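Local coordinates for hypothetical protein MJ1460 (Methanocaldococcus jannaschii DSM 2661, PDB 2OSD) that is of unknown function but carries a zinc-binding V4R domain, a fold thought to bind small molecules, at residues 54-59 / 117-122; 64-69 / 125-130; 82-87 / 98-103. The protein carries 3 engineered substitutions. All coordinates share one frame; numbering follows the deposited sequence. Where two conformers were deposited one is given.

Helix 118-132 ties the set together: interaction 1 uses its start, interaction 2 its later turns, and interaction 3 is the strand pair at one edge, within this chain, of the four-stranded antiparallel sheet on which it packs. The centres of interactions 1 and 2 lie about 13 Å apart, those of interactions 1 and 3 about 15 Å, and those of interactions 2 and 3 about 14 Å. Along the chain, 54-59 and 64-69 come first, then the strand pair 82-87 and 98-103, then 117-122 and 125-130. Neighbours touch, as where Y54 and E58 pack on A125, I120 on L102, and I69 on I86. Helix 53-64 and the 64-69 turn are thereby fixed to helix 118-132.

Interaction 1 (54-59 / 117-122); sequences YEIGEE and HDFIAG. With ZN (zinc ion), chain E.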
ATOM      1  N   TYR A  54      -6.386  -4.660 -12.308  1.00 60.04           N
ATOM      2  CA  TYR A  54      -5.505  -5.388 -13.209  1.00 60.96           C
ATOM      3  C   TYR A  54      -4.602  -4.372 -13.901  1.00 60.89           C
ATOM      4  O   TYR A  54      -3.373  -4.499 -13.839  1.00 56.46           O
ATOM      5  CB  TYR A  54      -6.305  -6.217 -14.238  1.00 59.76           C
ATOM      6  CG  TYR A  54      -5.428  -6.997 -15.214  1.00 63.23           C
ATOM      7  CD1 TYR A  54      -4.807  -8.200 -14.853  1.00 58.26           C
ATOM      8  CD2 TYR A  54      -5.207  -6.517 -16.493  1.00 56.57           C
ATOM      9  CE1 TYR A  54      -4.008  -8.904 -15.774  1.00 54.65           C
ATOM     10  CE2 TYR A  54      -4.429  -7.193 -17.381  1.00 52.64           C
ATOM     11  CZ  TYR A  54      -3.829  -8.378 -17.034  1.00 56.29           C
ATOM     12  OH  TYR A  54      -3.048  -9.004 -17.988  1.00 61.16           O
ATOM     13  N   GLU A  55      -5.228  -3.349 -14.507  1.00 60.72           N
ATOM     14  CA  GLU A  55      -4.510  -2.270 -15.203  1.00 62.17           C
ATOM     15  C   GLU A  55      -3.476  -1.539 -14.334  1.00 64.68           C
ATOM     16  O   GLU A  55      -2.407  -1.161 -14.816  1.00 65.61           O
ATOM     17  CB  GLU A  55      -5.502  -1.273 -15.817  1.00 62.57           C
ATOM     18  CG  GLU A  55      -6.377  -1.910 -16.925  1.00 64.14           C
ATOM     19  CD  GLU A  55      -7.324  -0.935 -17.631  1.00 66.55           C
ATOM     20  OE1 GLU A  55      -7.538   0.183 -17.127  1.00 79.60           O
ATOM     21  OE2 GLU A  55      -7.854  -1.297 -18.703  1.00 69.56           O
ATOM     22  N   ILE A  56      -3.774  -1.374 -13.046  1.00 66.18           N
ATOM     23  CA  ILE A  56      -2.842  -0.746 -12.112  1.00 65.05           C
ATOM     24  C   ILE A  56      -1.660  -1.669 -11.828  1.00 63.09           C
ATOM     25  O   ILE A  56      -0.508  -1.248 -11.861  1.00 59.82           O
ATOM     26  CB  ILE A  56      -3.571  -0.311 -10.808  1.00 65.67           C
ATOM     27  CG1 ILE A  56      -4.338   0.988 -11.079  1.00 66.96           C
ATOM     28  CG2 ILE A  56      -2.584  -0.144  -9.644  1.00 69.58           C
ATOM     29  CD1 ILE A  56      -5.442   1.201 -10.146  1.00 76.70           C
ATOM     30  N   GLY A  57      -1.950  -2.931 -11.544  1.00 61.80           N
ATOM     31  CA  GLY A  57      -0.920  -3.953 -11.546  1.00 62.63           C
ATOM     32  C   GLY A  57      -0.052  -3.969 -12.815  1.00 60.21           C
ATOM     33  O   GLY A  57       1.160  -4.117 -12.720  1.00 60.22           O
ATOM     34  N   GLU A  58      -0.648  -3.814 -13.994  1.00 62.35           N
ATOM     35  CA  GLU A  58       0.153  -3.819 -15.246  1.00 63.85           C
ATOM     36  C   GLU A  58       1.184  -2.708 -15.216  1.00 65.13           C
ATOM     37  O   GLU A  58       2.311  -2.917 -15.627  1.00 67.53           O
ATOM     38  CB  GLU A  58      -0.721  -3.639 -16.491  1.00 65.46           C
ATOM     39  CG  GLU A  58      -1.041  -4.932 -17.205  1.00 69.84           C
ATOM     40  CD  GLU A  58      -1.950  -4.725 -18.388  1.00 60.46           C
ATOM     41  OE1 GLU A  58      -3.033  -4.132 -18.221  1.00 57.08           O
ATOM     42  OE2 GLU A  58      -1.572  -5.155 -19.493  1.00 70.85           O
ATOM     43  N   GLU A  59       0.772  -1.536 -14.715  1.00 66.39           N
ATOM     44  CA  GLU A  59       1.629  -0.339 -14.622  1.00 65.71           C
ATOM     45  C   GLU A  59       2.649  -0.457 -13.508  1.00 63.52           C
ATOM     46  O   GLU A  59       3.746   0.045 -13.610  1.00 65.96           O
ATOM     47  CB  GLU A  59       0.785   0.919 -14.381  1.00 64.50           C
ATOM     48  CG  GLU A  59       1.384   2.177 -14.966  1.00 76.60           C
ATOM     49  CD  GLU A  59       1.465   2.117 -16.515  1.00 86.55           C
ATOM     50  OE1 GLU A  59       0.447   1.774 -17.172  1.00 83.52           O
ATOM     51  OE2 GLU A  59       2.552   2.400 -17.071  1.00 90.95           O
ATOM     52  N   HIS A 117      -6.939 -12.248  -6.905  1.00 60.49           N
ATOM     53  CA  HIS A 117      -5.642 -11.576  -7.195  1.00 60.36           C
ATOM     54  C   HIS A 117      -5.498 -10.867  -8.544  1.00 59.80           C
ATOM     55  O   HIS A 117      -4.572 -11.110  -9.300  1.00 61.49           O
ATOM     56  CB  HIS A 117      -4.486 -12.544  -6.925  1.00 60.47           C
ATOM     57  CG  HIS A 117      -4.346 -12.898  -5.475  1.00 52.28           C
ATOM     58  ND1 HIS A 117      -4.686 -14.132  -4.969  1.00 73.34           N
ATOM     59  CD2 HIS A 117      -3.955 -12.155  -4.415  1.00 68.94           C
ATOM     60  CE1 HIS A 117      -4.461 -14.152  -3.670  1.00 59.81           C
ATOM     61  NE2 HIS A 117      -4.032 -12.956  -3.306  1.00 65.12           N
ATOM     62  N   ASP A 118      -6.421  -9.963  -8.828  1.00 60.50           N
ATOM     63  CA  ASP A 118      -6.398  -9.224 -10.072  1.00 62.67           C
ATOM     64  C   ASP A 118      -5.187  -8.323 -10.190  1.00 63.06           C
ATOM     65  O   ASP A 118      -4.584  -8.202 -11.253  1.00 61.02           O
ATOM     66  CB  ASP A 118      -7.637  -8.354 -10.191  1.00 65.22           C
ATOM     67  CG  ASP A 118      -8.878  -9.142 -10.450  1.00 67.01           C
ATOM     68  OD1 ASP A 118      -8.850 -10.386 -10.269  1.00 73.90           O
ATOM     69  OD2 ASP A 118      -9.888  -8.502 -10.808  1.00 73.69           O
ATOM     70  N   PHE A 119      -4.853  -7.671  -9.093  1.00 60.20           N
ATOM     71  CA  PHE A 119      -3.745  -6.756  -9.079  1.00 60.98           C
ATOM     72  C   PHE A 119      -2.447  -7.487  -9.375  1.00 61.34           C
ATOM     73  O   PHE A 119      -1.725  -7.088 -10.269  1.00 63.70           O
ATOM     74  CB  PHE A 119      -3.714  -6.011  -7.733  1.00 61.84           C
ATOM     75  CG  PHE A 119      -2.494  -5.184  -7.521  1.00 58.94           C
ATOM     76  CD1 PHE A 119      -2.224  -4.120  -8.332  1.00 61.07           C
ATOM     77  CD2 PHE A 119      -1.635  -5.451  -6.486  1.00 55.63           C
ATOM     78  CE1 PHE A 119      -1.098  -3.360  -8.137  1.00 65.14           C
ATOM     79  CE2 PHE A 119      -0.509  -4.686  -6.307  1.00 63.15           C
ATOM     80  CZ  PHE A 119      -0.261  -3.646  -7.119  1.00 64.73           C
ATOM     81  N   ILE A 120      -2.158  -8.561  -8.630  1.00 63.48           N
ATOM     82  CA  ILE A 120      -1.030  -9.458  -8.936  1.00 60.63           C
ATOM     83  C   ILE A 120      -1.011  -9.981 -10.402  1.00 60.94           C
ATOM     84  O   ILE A 120       0.054 -10.095 -10.997  1.00 67.38           O
ATOM     85  CB  ILE A 120      -0.954 -10.635  -7.903  1.00 62.12           C
ATOM     86  CG1 ILE A 120      -0.344 -10.164  -6.577  1.00 59.79           C
ATOM     87  CG2 ILE A 120      -0.118 -11.831  -8.406  1.00 60.49           C
ATOM     88  CD1 ILE A 120      -0.444 -11.230  -5.426  1.00 60.77           C
ATOM     89  N   ALA A 121      -2.148 -10.323 -10.989  1.00 61.48           N
ATOM     90  CA  ALA A 121      -2.191 -10.783 -12.417  1.00 57.65           C
ATOM     91  C   ALA A 121      -1.629  -9.721 -13.344  1.00 57.44           C
ATOM     92  O   ALA A 121      -0.904 -10.029 -14.276  1.00 61.06           O
ATOM     93  CB  ALA A 121      -3.625 -11.153 -12.850  1.00 52.06           C
ATOM     94  N   GLY A 122      -1.985  -8.467 -13.094  1.00 61.30           N
ATOM     95  CA  GLY A 122      -1.468  -7.324 -13.859  1.00 61.95           C
ATOM     96  C   GLY A 122       0.023  -7.117 -13.678  1.00 62.40           C
ATOM     97  O   GLY A 122       0.741  -6.817 -14.646  1.00 61.34           O
TER
HETATM   98 ZN    ZN E 166      -5.195 -15.943  -5.970  1.00 49.53          ZN
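Y54 meets the start of helix 118-132 just after H117, the residue at its N-cap position: D118 O accepts Y54 CA-H at 3.5 Å and also lies at the edge of the tyrosine ring, near its plane. H117 itself turns to the zinc site, where its ND1 binds the ion together with E140, C143 and C151, and NE2 is hydrogen-bonded to P106 O, which fixes the turn of the imidazole. F119 starts out pointing away from helix 53-64, yet with CG anti to its backbone N (chi1 171°) the ring swings back. Its CD1 edge meets G57 N at 3.4 Å, and F119 CE1 touches I56 CG2 at 3.8 Å. F60 meets this ring edge-to-face, and F36 of the second subunit also packs on it. The F119 carbonyl O faces G57 CA. This is a close, glycine-mediated helix pair: the axes come within 6.5 Å at a crossing angle of -37°, no conventional hydrogen bond joins the segments, and CA-H...O contacts take their place. A121 sets CB in the plane of the Y54 ring, at its edge, 3.7 Å from Y54 CE1. G122 CA lies over one face of that ring, 3.9 Å from the centroid in a CH-pi contact, while G122 N sits 3.3 Å from Y54 CD1. The same CA points at Y54 O, and G122 O comes within 3.1 Å of E58 CA. A CB on G57 or G122 would collide with the facing backbone, at F119 O or Y54 O respectively. Y54 OH is hydrogen-bonded to V138 N of strand 137-142.

Interaction 2 (64-69 / 125-130); sequences LSPKNI and AGCLEE. With CA (calcium ion), chain B; CA (calcium ion), chain C; EDO (1,2-ethanediol), chain G.
S65 OG donates a hydrogen bond of 2.7 Å to E130 OE1, arriving on the anti lone pair, away from the other carboxylate oxygen. E130 is already loaded with metal: OE1 and OE2 together chelate one calcium ion, OE1 at 2.6 Å, and OE2 also reaches the second, bridging the two. The first ion takes two waters and one ligand from elsewhere as well; E129 OE2 and three waters also bind the second, and one of these waters donates to E129 O. Two cations this close are likely to hold the E130 carboxylate ionised. The E130 chain bends at chi2 (-68°), which folds its head back along S65 CA and CB. An alanine here in place of S65 would lack the hydroxyl, and E130 OE1 would probably lose its partner on the anti side, leaving the carboxylate freer to shift on the calcium ions. Beside the polar pair, P66 lays CG 3.6 Å from C127 CB and CD 3.7 Å from C127 SG, so the proline ring rests on the cysteine. L64 CD1, from the last residue of helix 53-64, reaches C127 SG at 4.0 Å. The segment is the short connection between helices 53-64 and 69-79: S65 leaves the first with positive phi, and N68 caps the second through OD1 to E71 N. That second helix backs the apolar patch, with I75 against L64 and P66 and L72 against C127; Y32 of the second subunit also packs on L64. A 1,2-ethanediol, probably from the crystallisation liquor, donates from O2 to S65 O at 2.6 Å.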
ATOM      1  N   LEU A  64       8.264  -1.908 -11.685  1.00 65.52           N
ATOM      2  CA  LEU A  64       9.220  -2.818 -11.052  1.00 66.92           C
ATOM      3  C   LEU A  64      10.319  -3.255 -12.040  1.00 66.01           C
ATOM      4  O   LEU A  64      11.447  -3.478 -11.632  1.00 69.05           O
ATOM      5  CB  LEU A  64       8.522  -4.061 -10.498  1.00 66.42           C
ATOM      6  CG  LEU A  64       7.429  -3.994  -9.455  1.00 66.04           C
ATOM      7  CD1 LEU A  64       6.917  -5.414  -9.282  1.00 57.70           C
ATOM      8  CD2 LEU A  64       7.929  -3.424  -8.120  1.00 58.27           C
ATOM      9  N   SER A  65       9.959  -3.387 -13.314  1.00 64.54           N
ATOM     10  CA  SER A  65      10.867  -3.713 -14.443  1.00 62.79           C
ATOM     11  C   SER A  65      11.963  -4.691 -14.075  1.00 62.88           C
ATOM     12  O   SER A  65      13.133  -4.332 -14.068  1.00 63.74           O
ATOM     13  CB  SER A  65      11.485  -2.450 -15.072  1.00 61.81           C
ATOM     14  OG  SER A  65      12.424  -2.775 -16.109  1.00 58.57           O
ATOM     15  N   PRO A  66      11.593  -5.949 -13.805  1.00 63.89           N
ATOM     16  CA  PRO A  66      12.618  -6.947 -13.517  1.00 65.00           C
ATOM     17  C   PRO A  66      13.408  -7.315 -14.783  1.00 63.68           C
ATOM     18  O   PRO A  66      12.897  -7.161 -15.883  1.00 64.07           O
ATOM     19  CB  PRO A  66      11.805  -8.119 -12.975  1.00 66.77           C
ATOM     20  CG  PRO A  66      10.469  -7.977 -13.666  1.00 65.45           C
ATOM     21  CD  PRO A  66      10.230  -6.518 -13.757  1.00 63.03           C
ATOM     22  N   LYS A  67      14.651  -7.767 -14.599  1.00 63.07           N
ATOM     23  CA  LYS A  67      15.589  -8.044 -15.691  1.00 63.56           C
ATOM     24  C   LYS A  67      15.377  -9.434 -16.313  1.00 62.08           C
ATOM     25  O   LYS A  67      15.614  -9.638 -17.492  1.00 61.06           O
ATOM     26  CB  LYS A  67      17.041  -7.942 -15.160  1.00 64.21           C
ATOM     27  CG  LYS A  67      18.042  -7.408 -16.144  1.00 69.83           C
ATOM     28  N   ASN A  68      15.010 -10.404 -15.479  1.00 60.25           N
ATOM     29  CA  ASN A  68      14.805 -11.776 -15.912  1.00 57.51           C
ATOM     30  C   ASN A  68      13.775 -12.432 -14.994  1.00 57.63           C
ATOM     31  O   ASN A  68      13.313 -11.816 -14.050  1.00 59.64           O
ATOM     32  CB  ASN A  68      16.140 -12.545 -15.984  1.00 56.43           C
ATOM     33  CG  ASN A  68      16.993 -12.457 -14.697  1.00 54.34           C
ATOM     34  OD1 ASN A  68      16.496 -12.537 -13.574  1.00 61.55           O
ATOM     35  ND2 ASN A  68      18.289 -12.354 -14.877  1.00 56.06           N
ATOM     36  N   ILE A  69      13.390 -13.666 -15.278  1.00 59.52           N
ATOM     37  CA  ILE A  69      12.389 -14.336 -14.464  1.00 58.72           C
ATOM     38  C   ILE A  69      12.890 -14.512 -13.032  1.00 59.20           C
ATOM     39  O   ILE A  69      12.124 -14.339 -12.092  1.00 60.74           O
ATOM     40  CB  ILE A  69      11.921 -15.666 -15.120  1.00 60.78           C
ATOM     41  CG1 ILE A  69      10.916 -15.347 -16.237  1.00 58.19           C
ATOM     42  CG2 ILE A  69      11.269 -16.629 -14.071  1.00 60.07           C
ATOM     43  CD1 ILE A  69      10.739 -16.448 -17.233  1.00 64.73           C
ATOM     44  N   ALA A 125       1.683  -9.519 -15.730  1.00 57.47           N
ATOM     45  CA  ALA A 125       1.603  -9.064 -17.132  1.00 52.74           C
ATOM     46  C   ALA A 125       2.666  -7.983 -17.473  1.00 55.20           C
ATOM     47  O   ALA A 125       3.367  -8.089 -18.458  1.00 55.14           O
ATOM     48  CB  ALA A 125       0.212  -8.550 -17.410  1.00 51.69           C
ATOM     49  N   GLY A 126       2.776  -6.942 -16.655  1.00 57.56           N
ATOM     50  CA  GLY A 126       3.716  -5.852 -16.902  1.00 57.73           C
ATOM     51  C   GLY A 126       5.183  -6.195 -16.680  1.00 58.58           C
ATOM     52  O   GLY A 126       6.037  -5.707 -17.419  1.00 61.54           O
ATOM     53  N   CYS A 127       5.492  -7.015 -15.672  1.00 59.39           N
ATOM     54  CA  CYS A 127       6.855  -7.518 -15.483  1.00 58.45           C
ATOM     55  C   CYS A 127       7.300  -8.391 -16.655  1.00 61.58           C
ATOM     56  O   CYS A 127       8.471  -8.346 -17.076  1.00 61.24           O
ATOM     57  CB  CYS A 127       6.937  -8.350 -14.240  1.00 57.83           C
ATOM     58  SG  CYS A 127       6.746  -7.431 -12.721  1.00 62.68           S
ATOM     59  N   LEU A 128       6.383  -9.227 -17.150  1.00 60.53           N
ATOM     60  CA  LEU A 128       6.701 -10.098 -18.273  1.00 60.08           C
ATOM     61  C   LEU A 128       7.004  -9.290 -19.522  1.00 59.22           C
ATOM     62  O   LEU A 128       7.933  -9.655 -20.236  1.00 62.16           O
ATOM     63  CB  LEU A 128       5.602 -11.137 -18.551  1.00 58.84           C
ATOM     64  CG  LEU A 128       5.501 -12.287 -17.545  1.00 57.73           C
ATOM     65  CD1 LEU A 128       4.257 -13.083 -17.832  1.00 56.96           C
ATOM     66  CD2 LEU A 128       6.756 -13.197 -17.535  1.00 52.78           C
ATOM     67  N   GLU A 129       6.259  -8.211 -19.799  1.00 56.89           N
ATOM     68  CA  GLU A 129       6.585  -7.390 -20.997  1.00 57.47           C
ATOM     69  C   GLU A 129       7.916  -6.596 -20.806  1.00 53.48           C
ATOM     70  O   GLU A 129       8.655  -6.359 -21.740  1.00 50.72           O
ATOM     71  CB  GLU A 129       5.409  -6.482 -21.426  1.00 56.60           C
ATOM     72  CG  GLU A 129       5.621  -4.987 -21.249  1.00 64.41           C
ATOM     73  CD  GLU A 129       6.352  -4.319 -22.370  1.00 63.88           C
ATOM     74  OE1 GLU A 129       6.500  -4.926 -23.426  1.00 82.81           O
ATOM     75  OE2 GLU A 129       6.798  -3.167 -22.222  1.00 72.24           O
ATOM     76  N   GLU A 130       8.220  -6.204 -19.580  1.00 52.43           N
ATOM     77  CA  GLU A 130       9.505  -5.599 -19.291  1.00 50.14           C
ATOM     78  C   GLU A 130      10.704  -6.557 -19.492  1.00 53.24           C
ATOM     79  O   GLU A 130      11.800  -6.115 -19.924  1.00 47.62           O
ATOM     80  CB  GLU A 130       9.495  -4.996 -17.892  1.00 50.56           C
ATOM     81  CG  GLU A 130       8.810  -3.613 -17.849  1.00 48.33           C
ATOM     82  CD  GLU A 130       9.609  -2.557 -18.583  1.00 51.63           C
ATOM     83  OE1 GLU A 130      10.650  -2.190 -18.022  1.00 49.57           O
ATOM     84  OE2 GLU A 130       9.254  -2.099 -19.714  1.00 49.19           O
TER
HETATM   85 CA    CA B 163       8.315  -1.916 -22.086  1.00 54.25          CA
HETATM   86 CA    CA C 164      11.698  -1.174 -20.176  1.00 53.75          CA
HETATM   87  C1  EDO G 168      14.649  -4.140 -17.663  1.00 74.60           C
HETATM   88  O1  EDO G 168      13.959  -5.404 -17.802  1.00 74.85           O
HETATM   89  C2  EDO G 168      15.399  -4.060 -16.326  1.00 77.02           C
HETATM   90  O2  EDO G 168      14.893  -3.005 -15.506  1.00 68.55           O
HETATM   91  O   HOH W   1       9.677  -3.943 -22.379  1.00 41.29           O
HETATM   92  O   HOH W   2       8.106  -0.162 -20.985  1.00 50.00           O
HETATM   93  O   HOH W   3       6.165  -0.643 -22.572  1.00 49.91           O
HETATM   94  O   HOH W   4      10.559   0.485 -19.215  1.00 43.40           O
HETATM   95  O   HOH W   5      13.635  -1.057 -18.581  1.00 56.09           O

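Interaction 3 (82-87 / 98-103); sequences GDLEID and YKIKLS
L84 CD2 presses on I100 CG2 at 3.6 Å, forming the middle of an apolar face. The same L84 methyl meets L102 CD1 at 3.9 Å, reached because L102 CG stands anti to the backbone N (chi1 -179°) and swings its branch toward the neighbouring strand. I86 lies alongside I100, the two pointing the same way, with I86 CG1 3.8 Å from I100 CG2. L72 and F76 of helix 69-79 close over L84, and L124 of helix 118-132 packs on both L84 and I100. Between this face and the polar one run the backbone bonds of two antiparallel hydrogen-bonded pairs, D83 with S103 and E85 with K101, flanking the non-hydrogen-bonded pair L84 with L102. S103 N to D83 O is almost straight at 178°, although the donor stands above the carbonyl plane; K101 N instead meets E85 O in plane, on a lone pair. At the start of the pair G82 brings CA 3.3 Å from S103 O, where a CB would clash, and its positive phi is itself a glycine conformation. On the opposite face E85 bends at chi2 (113°) and crosses K101, E85 OE1 lying 3.3 Å from K101 CB. In this conformer, one of two deposited, E85 OE2 takes S103 OG on its syn lone pair at 3.1 Å, a tentative bond. K150 forms a salt bridge with OE1, whereas the K101 amine leads away. Within this chain strand 83-85 is an outermost strand, and strand 98-103 pairs on its other side with 151-156; this edge of a four-stranded antiparallel sheet, with helices 69-79 and 118-132 packed on its apolar face, is consistent with the alpha+beta build of V4R proteins.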
ATOM      1  N   GLY A  82       4.753 -13.759  -2.101  1.00 66.32           N
ATOM      2  CA  GLY A  82       4.853 -15.210  -2.114  1.00 65.71           C
ATOM      3  C   GLY A  82       5.876 -15.786  -3.074  1.00 66.97           C
ATOM      4  O   GLY A  82       6.650 -15.055  -3.722  1.00 68.01           O
ATOM      5  N   ASP A  83       5.842 -17.114  -3.176  1.00 65.74           N
ATOM      6  CA  ASP A  83       6.749 -17.879  -4.029  1.00 66.21           C
ATOM      7  C   ASP A  83       6.148 -18.197  -5.394  1.00 64.08           C
ATOM      8  O   ASP A  83       5.301 -19.078  -5.509  1.00 63.32           O
ATOM      9  CB  ASP A  83       7.146 -19.170  -3.307  1.00 67.68           C
ATOM     10  CG  ASP A  83       7.587 -18.905  -1.882  1.00 71.30           C
ATOM     11  OD1 ASP A  83       6.704 -18.856  -0.988  1.00 82.90           O
ATOM     12  OD2 ASP A  83       8.805 -18.698  -1.677  1.00 80.51           O
ATOM     13  N   LEU A  84       6.605 -17.482  -6.421  1.00 63.15           N
ATOM     14  CA  LEU A  84       6.164 -17.710  -7.810  1.00 64.37           C
ATOM     15  C   LEU A  84       6.884 -18.888  -8.433  1.00 63.55           C
ATOM     16  O   LEU A  84       8.100 -18.952  -8.372  1.00 64.74           O
ATOM     17  CB  LEU A  84       6.486 -16.500  -8.699  1.00 66.87           C
ATOM     18  CG  LEU A  84       5.651 -15.225  -8.729  1.00 60.17           C
ATOM     19  CD1 LEU A  84       6.428 -14.232  -9.566  1.00 59.24           C
ATOM     20  CD2 LEU A  84       4.279 -15.459  -9.325  1.00 66.31           C
ATOM     21  N   GLU A  85       6.133 -19.808  -9.025  0.50 64.01           N
ATOM     22  CA  GLU A  85       6.719 -20.900  -9.779  0.50 63.74           C
ATOM     23  C   GLU A  85       6.559 -20.582 -11.261  0.50 63.38           C
ATOM     24  O   GLU A  85       5.454 -20.293 -11.734  1.00 61.57           O
ATOM     25  CB  GLU A  85       6.070 -22.243  -9.412  0.50 64.01           C
ATOM     26  CG  GLU A  85       6.394 -22.719  -7.971  0.50 65.25           C
ATOM     27  CD  GLU A  85       5.189 -22.729  -7.023  0.50 62.13           C
ATOM     28  OE1 GLU A  85       4.165 -23.346  -7.385  0.50 58.14           O
ATOM     29  OE2 GLU A  85       5.288 -22.155  -5.911  0.50 49.06           O
ATOM     30  N   ILE A  86       7.682 -20.588 -11.978  1.00 63.18           N
ATOM     31  CA  ILE A  86       7.695 -20.270 -13.404  1.00 64.00           C
ATOM     32  C   ILE A  86       8.744 -21.138 -14.051  1.00 64.61           C
ATOM     33  O   ILE A  86       9.878 -21.120 -13.614  1.00 65.48           O
ATOM     34  CB  ILE A  86       8.083 -18.792 -13.675  1.00 62.62           C
ATOM     35  CG1 ILE A  86       7.179 -17.825 -12.895  1.00 65.71           C
ATOM     36  CG2 ILE A  86       7.983 -18.530 -15.134  1.00 53.95           C
ATOM     37  CD1 ILE A  86       7.502 -16.329 -13.069  1.00 64.26           C
ATOM     38  N   ASP A  87       8.375 -21.895 -15.077  1.00 67.06           N
ATOM     39  CA  ASP A  87       9.339 -22.756 -15.769  1.00 69.48           C
ATOM     40  C   ASP A  87      10.014 -21.957 -16.898  1.00 70.79           C
ATOM     41  O   ASP A  87       9.435 -21.746 -17.968  1.00 68.66           O
ATOM     42  CB  ASP A  87       8.652 -24.035 -16.290  1.00 69.81           C
ATOM     43  CG  ASP A  87       9.629 -25.017 -16.964  1.00 73.94           C
ATOM     44  OD1 ASP A  87      10.758 -24.616 -17.341  1.00 75.84           O
ATOM     45  OD2 ASP A  87       9.255 -26.203 -17.124  1.00 75.72           O
ATOM     46  N   TYR A  98       1.435 -20.136 -21.104  1.00 73.45           N
ATOM     47  CA  TYR A  98       2.308 -20.508 -20.009  1.00 71.98           C
ATOM     48  C   TYR A  98       1.416 -20.555 -18.768  1.00 67.92           C
ATOM     49  O   TYR A  98       0.285 -20.066 -18.788  1.00 66.13           O
ATOM     50  CB  TYR A  98       3.450 -19.481 -19.848  1.00 74.04           C
ATOM     51  CG  TYR A  98       4.175 -19.206 -21.154  1.00 78.75           C
ATOM     52  CD1 TYR A  98       5.252 -20.004 -21.563  1.00 83.40           C
ATOM     53  CD2 TYR A  98       3.754 -18.183 -22.008  1.00 83.86           C
ATOM     54  CE1 TYR A  98       5.904 -19.776 -22.785  1.00 84.32           C
ATOM     55  CE2 TYR A  98       4.402 -17.952 -23.234  1.00 87.50           C
ATOM     56  CZ  TYR A  98       5.477 -18.750 -23.609  1.00 83.80           C
ATOM     57  OH  TYR A  98       6.115 -18.520 -24.805  1.00 80.71           O
ATOM     58  N   LYS A  99       1.921 -21.169 -17.706  1.00 64.28           N
ATOM     59  CA  LYS A  99       1.208 -21.262 -16.434  1.00 62.13           C
ATOM     60  C   LYS A  99       2.181 -20.817 -15.360  1.00 59.80           C
ATOM     61  O   LYS A  99       3.341 -21.244 -15.368  1.00 56.42           O
ATOM     62  CB  LYS A  99       0.793 -22.702 -16.177  1.00 63.87           C
ATOM     63  CG  LYS A  99      -0.432 -22.903 -15.317  1.00 66.02           C
ATOM     64  CD  LYS A  99      -0.525 -24.376 -14.881  1.00 68.18           C
ATOM     65  CE  LYS A  99      -1.907 -24.972 -15.098  1.00 72.04           C
ATOM     66  NZ  LYS A  99      -1.794 -26.449 -15.338  1.00 77.82           N
ATOM     67  N   ILE A 100       1.721 -19.927 -14.481  1.00 56.80           N
ATOM     68  CA  ILE A 100       2.501 -19.458 -13.377  1.00 56.95           C
ATOM     69  C   ILE A 100       1.715 -19.732 -12.078  1.00 60.05           C
ATOM     70  O   ILE A 100       0.531 -19.389 -11.955  1.00 59.00           O
ATOM     71  CB  ILE A 100       2.765 -17.939 -13.511  1.00 58.70           C
ATOM     72  CG1 ILE A 100       3.574 -17.628 -14.775  1.00 60.06           C
ATOM     73  CG2 ILE A 100       3.482 -17.374 -12.253  1.00 54.48           C
ATOM     74  CD1 ILE A 100       3.862 -16.148 -14.995  1.00 54.22           C
ATOM     75  N   LYS A 101       2.377 -20.336 -11.100  1.00 59.69           N
ATOM     76  CA  LYS A 101       1.745 -20.604  -9.831  1.00 59.05           C
ATOM     77  C   LYS A 101       2.287 -19.640  -8.790  1.00 59.40           C
ATOM     78  O   LYS A 101       3.387 -19.123  -8.952  1.00 60.67           O
ATOM     79  CB  LYS A 101       1.953 -22.060  -9.438  1.00 58.80           C
ATOM     80  CG  LYS A 101       1.431 -23.048 -10.505  1.00 58.90           C
ATOM     81  CD  LYS A 101       1.802 -24.465 -10.185  1.00 53.51           C
ATOM     82  CE  LYS A 101       0.748 -25.436 -10.644  1.00 59.68           C
ATOM     83  NZ  LYS A 101       1.142 -26.824 -10.259  1.00 66.04           N
ATOM     84  N   LEU A 102       1.480 -19.343  -7.772  1.00 56.33           N
ATOM     85  CA  LEU A 102       1.893 -18.469  -6.705  1.00 59.83           C
ATOM     86  C   LEU A 102       1.497 -19.137  -5.404  1.00 62.32           C
ATOM     87  O   LEU A 102       0.315 -19.388  -5.168  1.00 66.59           O
ATOM     88  CB  LEU A 102       1.249 -17.083  -6.833  1.00 59.11           C
ATOM     89  CG  LEU A 102       1.604 -16.026  -5.771  1.00 61.04           C
ATOM     90  CD1 LEU A 102       3.099 -15.751  -5.661  1.00 60.31           C
ATOM     91  CD2 LEU A 102       0.865 -14.757  -6.061  1.00 59.82           C
ATOM     92  N   SER A 103       2.494 -19.479  -4.594  1.00 63.07           N
ATOM     93  CA  SER A 103       2.277 -20.080  -3.284  1.00 62.82           C
ATOM     94  C   SER A 103       2.399 -18.978  -2.266  1.00 64.01           C
ATOM     95  O   SER A 103       3.194 -18.067  -2.451  1.00 63.09           O
ATOM     96  CB  SER A 103       3.334 -21.121  -2.963  1.00 58.31           C
ATOM     97  OG  SER A 103       3.133 -22.263  -3.751  1.00 73.99           O
TER